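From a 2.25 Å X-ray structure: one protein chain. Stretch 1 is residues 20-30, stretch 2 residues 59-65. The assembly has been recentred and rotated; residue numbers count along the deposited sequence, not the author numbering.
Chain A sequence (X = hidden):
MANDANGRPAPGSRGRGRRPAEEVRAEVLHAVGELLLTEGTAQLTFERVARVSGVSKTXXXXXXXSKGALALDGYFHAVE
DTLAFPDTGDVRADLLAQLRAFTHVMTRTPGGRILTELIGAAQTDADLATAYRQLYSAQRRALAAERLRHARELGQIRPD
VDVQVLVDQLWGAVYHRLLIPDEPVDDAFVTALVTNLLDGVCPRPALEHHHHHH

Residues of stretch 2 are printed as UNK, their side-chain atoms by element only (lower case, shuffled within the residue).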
# COMPACT_ATOMS: atom_id res chain seq x y z
N PRO A 20 -28.00 -4.65 -26.26
CA PRO A 20 -28.56 -3.35 -25.90
C PRO A 20 -28.45 -3.15 -24.39
O PRO A 20 -28.42 -2.03 -23.90
CB PRO A 20 -30.01 -3.46 -26.37
CG PRO A 20 -30.31 -4.90 -26.15
CD PRO A 20 -29.07 -5.57 -26.69
N ALA A 21 -28.39 -4.27 -23.66
CA ALA A 21 -28.26 -4.24 -22.20
C ALA A 21 -26.84 -3.85 -21.82
O ALA A 21 -26.62 -3.13 -20.85
CB ALA A 21 -28.61 -5.60 -21.62
N GLU A 22 -25.86 -4.34 -22.58
CA GLU A 22 -24.47 -4.03 -22.30
C GLU A 22 -24.18 -2.59 -22.71
O GLU A 22 -23.37 -1.91 -22.09
CB GLU A 22 -23.54 -5.00 -23.05
CG GLU A 22 -23.06 -4.52 -24.41
CD GLU A 22 -22.08 -5.49 -25.07
OE1 GLU A 22 -21.39 -5.08 -26.03
OE2 GLU A 22 -22.00 -6.65 -24.62
N GLU A 23 -24.86 -2.13 -23.76
CA GLU A 23 -24.68 -0.76 -24.21
C GLU A 23 -25.16 0.17 -23.10
O GLU A 23 -24.53 1.18 -22.80
CB GLU A 23 -25.50 -0.49 -25.48
CG GLU A 23 -25.04 -1.27 -26.70
CD GLU A 23 -25.94 -1.03 -27.90
OE1 GLU A 23 -26.20 0.16 -28.21
OE2 GLU A 23 -26.39 -2.01 -28.52
N VAL A 24 -26.29 -0.19 -22.50
CA VAL A 24 -26.87 0.60 -21.41
C VAL A 24 -25.91 0.62 -20.22
O VAL A 24 -25.70 1.67 -19.61
CB VAL A 24 -28.23 0.01 -20.95
CG1 VAL A 24 -28.74 0.78 -19.75
CG2 VAL A 24 -29.23 0.07 -22.07
N ARG A 25 -25.35 -0.53 -19.90
CA ARG A 25 -24.41 -0.64 -18.79
C ARG A 25 -23.20 0.28 -19.02
O ARG A 25 -22.74 0.95 -18.10
CB ARG A 25 -23.96 -2.09 -18.63
CG ARG A 25 -23.32 -2.42 -17.30
CD ARG A 25 -23.30 -3.93 -17.07
NE ARG A 25 -22.83 -4.27 -15.73
CZ ARG A 25 -21.56 -4.16 -15.33
NH1 ARG A 25 -20.64 -3.70 -16.16
NH2 ARG A 25 -21.22 -4.49 -14.10
N ALA A 26 -22.70 0.30 -20.26
CA ALA A 26 -21.55 1.13 -20.62
C ALA A 26 -21.85 2.61 -20.46
O ALA A 26 -21.02 3.36 -19.93
CB ALA A 26 -21.12 0.83 -22.06
N GLU A 27 -23.02 3.04 -20.92
CA GLU A 27 -23.42 4.44 -20.80
C GLU A 27 -23.47 4.86 -19.33
O GLU A 27 -23.02 5.95 -18.97
CB GLU A 27 -24.79 4.67 -21.43
CG GLU A 27 -24.77 4.92 -22.93
CD GLU A 27 -26.16 4.95 -23.54
OE1 GLU A 27 -27.05 5.62 -22.97
OE2 GLU A 27 -26.35 4.32 -24.60
N VAL A 28 -24.04 4.00 -18.50
CA VAL A 28 -24.14 4.29 -17.07
C VAL A 28 -22.74 4.37 -16.48
O VAL A 28 -22.42 5.32 -15.77
CB VAL A 28 -24.95 3.19 -16.34
CG1 VAL A 28 -24.94 3.44 -14.84
CG2 VAL A 28 -26.37 3.16 -16.86
N LEU A 29 -21.92 3.38 -16.78
CA LEU A 29 -20.54 3.34 -16.28
C LEU A 29 -19.79 4.59 -16.73
O LEU A 29 -18.97 5.15 -15.99
CB LEU A 29 -19.86 2.07 -16.80
CG LEU A 29 -19.21 1.10 -15.80
CD1 LEU A 29 -19.95 1.08 -14.48
CD2 LEU A 29 -19.18 -0.28 -16.43
N HIS A 30 -20.08 5.06 -17.94
CA HIS A 30 -19.44 6.27 -18.44
C HIS A 30 -19.89 7.45 -17.59
O HIS A 30 -19.09 8.31 -17.23
CB HIS A 30 -19.82 6.52 -19.90
CG HIS A 30 -19.24 7.79 -20.45
ND1 HIS A 30 -17.93 7.90 -20.84
CD2 HIS A 30 -19.79 9.02 -20.61
CE1 HIS A 30 -17.69 9.14 -21.23
NE2 HIS A 30 -18.80 9.84 -21.09
N UNK A 59 -32.83 -0.57 -12.21
CA UNK A 59 -31.84 -1.25 -13.02
C UNK A 59 -30.45 -1.07 -12.40
O UNK A 59 -29.66 -2.00 -12.35
o UNK A 59 -33.18 -0.74 -14.97
c UNK A 59 -31.84 -0.69 -14.44
c UNK A 59 -30.93 -1.50 -15.33
N UNK A 60 -30.18 0.14 -11.91
CA UNK A 60 -28.89 0.45 -11.29
C UNK A 60 -28.63 -0.46 -10.09
O UNK A 60 -27.56 -1.07 -9.97
c UNK A 60 -28.87 1.91 -10.85
c UNK A 60 -28.27 2.98 -11.77
c UNK A 60 -28.50 2.66 -13.24
c UNK A 60 -28.85 4.33 -11.39
N UNK A 61 -29.61 -0.56 -9.20
CA UNK A 61 -29.49 -1.40 -8.02
C UNK A 61 -29.19 -2.86 -8.37
O UNK A 61 -28.46 -3.54 -7.65
c UNK A 61 -30.02 1.98 -5.37
c UNK A 61 -32.23 0.49 -6.15
c UNK A 61 -30.77 -1.31 -7.19
c UNK A 61 -30.95 0.01 -6.46
c UNK A 61 -29.86 0.77 -6.06
c UNK A 61 -32.41 1.69 -5.47
o UNK A 61 -31.47 3.63 -4.41
c UNK A 61 -31.30 2.43 -5.08
N UNK A 62 -29.74 -3.33 -9.49
CA UNK A 62 -29.51 -4.70 -9.92
C UNK A 62 -28.06 -4.97 -10.31
O UNK A 62 -27.51 -6.02 -10.00
c UNK A 62 -32.61 -5.40 -12.16
n UNK A 62 -34.75 -5.62 -13.36
c UNK A 62 -30.40 -5.04 -11.12
c UNK A 62 -34.12 -5.27 -12.05
c UNK A 62 -31.89 -5.00 -10.88
N UNK A 63 -27.46 -4.01 -11.01
CA UNK A 63 -26.08 -4.16 -11.46
C UNK A 63 -25.04 -3.80 -10.41
O UNK A 63 -23.95 -4.36 -10.40
c UNK A 63 -25.84 -3.32 -12.71
c UNK A 63 -27.45 -1.14 -16.52
c UNK A 63 -27.63 -3.83 -15.95
c UNK A 63 -28.15 -3.38 -17.17
n UNK A 63 -27.58 -5.10 -15.43
c UNK A 63 -28.05 -2.03 -17.43
c UNK A 63 -26.60 -3.77 -13.91
c UNK A 63 -26.97 -5.06 -14.20
c UNK A 63 -26.93 -1.60 -15.31
c UNK A 63 -27.02 -2.97 -15.02
N UNK A 64 -25.37 -2.86 -9.52
CA UNK A 64 -24.44 -2.45 -8.48
C UNK A 64 -25.17 -2.43 -7.14
O UNK A 64 -25.88 -1.49 -6.82
c UNK A 64 -23.60 -0.61 -11.35
c UNK A 64 -23.12 -1.07 -10.09
c UNK A 64 -22.61 -0.89 -12.32
c UNK A 64 -21.87 -1.59 -10.33
c UNK A 64 -22.76 -0.58 -13.67
c UNK A 64 -24.79 0.00 -11.77
c UNK A 64 -23.94 0.03 -14.05
c UNK A 64 -23.86 -1.08 -8.79
c UNK A 64 -24.95 0.32 -13.12
n UNK A 64 -21.56 -1.49 -11.66
N UNK A 65 -24.98 -3.49 -6.34
CA UNK A 65 -25.60 -3.65 -5.02
C UNK A 65 -25.25 -2.58 -4.00
O UNK A 65 -25.89 -2.48 -2.96
c UNK A 65 -24.02 -4.58 -6.60
c UNK A 65 -25.13 -5.04 -4.60
c UNK A 65 -23.75 -5.11 -5.21
O HOH W 1 -22.98 -5.35 -12.50

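Position 59 carries three side-chain atoms: a first carbon bearing one oxygen and one carbon. The terminal carbon lies 5.4 Å from Val-24 CG1, beyond contact. A branch at CB with a hydroxyl and a methyl defines Thr-59.

Position 60 has four carbons, forked at the second, with no heteroatom. Its CA-to-CB bond points sideways, but the end of the side chain comes nearer, and a terminal carbon lies near Val-28 CG1. That is Leu-60, and its CD1 lies 4.0 Å from Val-28 CG1.

At position 61 one carbon leads to a six-carbon ring bearing a single oxygen, the pattern of a phenol. The side chain is out of reach of stretch 1. This is Tyr-61.

Position 62 has four carbons in a row ending in nitrogen. The chain is extended, with chi2, chi3 and chi4 all t, and it is also out of reach. The atoms mark it as Lys-62.

Position 63 shows one carbon followed by fused five- and six-membered rings holding eight carbons and one nitrogen, an indole, on a CA-to-CB bond that points toward stretch 1. A ring carbon lies near Arg-25 CA, with Arg-25 CB over one face, and Val-24 CG1 and Val-28 CG2 are at the ring edge. This is Trp-63. Its CZ3 is 3.8 Å from Arg-25 CA. At the ring edge, CH2 meets Val-24 CG1 at 3.7 Å, while CZ3 approaches Val-28 CG2 at 4.4 Å.

Position 64 repeats the same atom count and fused rings, but its phi/psi of -132/100 has left the helix. Ring carbons lie near Val-28 CG1 and Leu-29 CD1. Hence Trp-64. Its backbone N still donates to Leu-60 O at 2.9 Å. The six-membered ring packs against the buried Val-28 and Leu-29, with CZ3 3.6 Å from Val-28 CG1 and CZ2 3.4 Å from Leu-29 CD1.

Position 65 has three carbons that close a ring onto the backbone nitrogen, and it makes no contact across the stretches; the ring identifies Pro-65.

The contact works mainly by apolar packing: the two helices cross at 90° with axes 11.8 Å apart, and the large indoles span that gap. No direct hydrogen bond joins the stretches. Val-28 is central, touching Leu-60, Trp-63 and Trp-64. The Arg-25 guanidinium has Trp-64 over one face, whereas its CZ lies 5.6 Å from the centroid of the Trp-63 five-membered ring, at most a weak cation-pi attraction. A water supplies the polar link, accepting from Arg-25 NH2 at 2.5 Å and donating to Trp-63 O at 2.5 Å. Together the stretches bury 371 Å², both sides summed.

Stretch 2 59-65: TLYKWWP
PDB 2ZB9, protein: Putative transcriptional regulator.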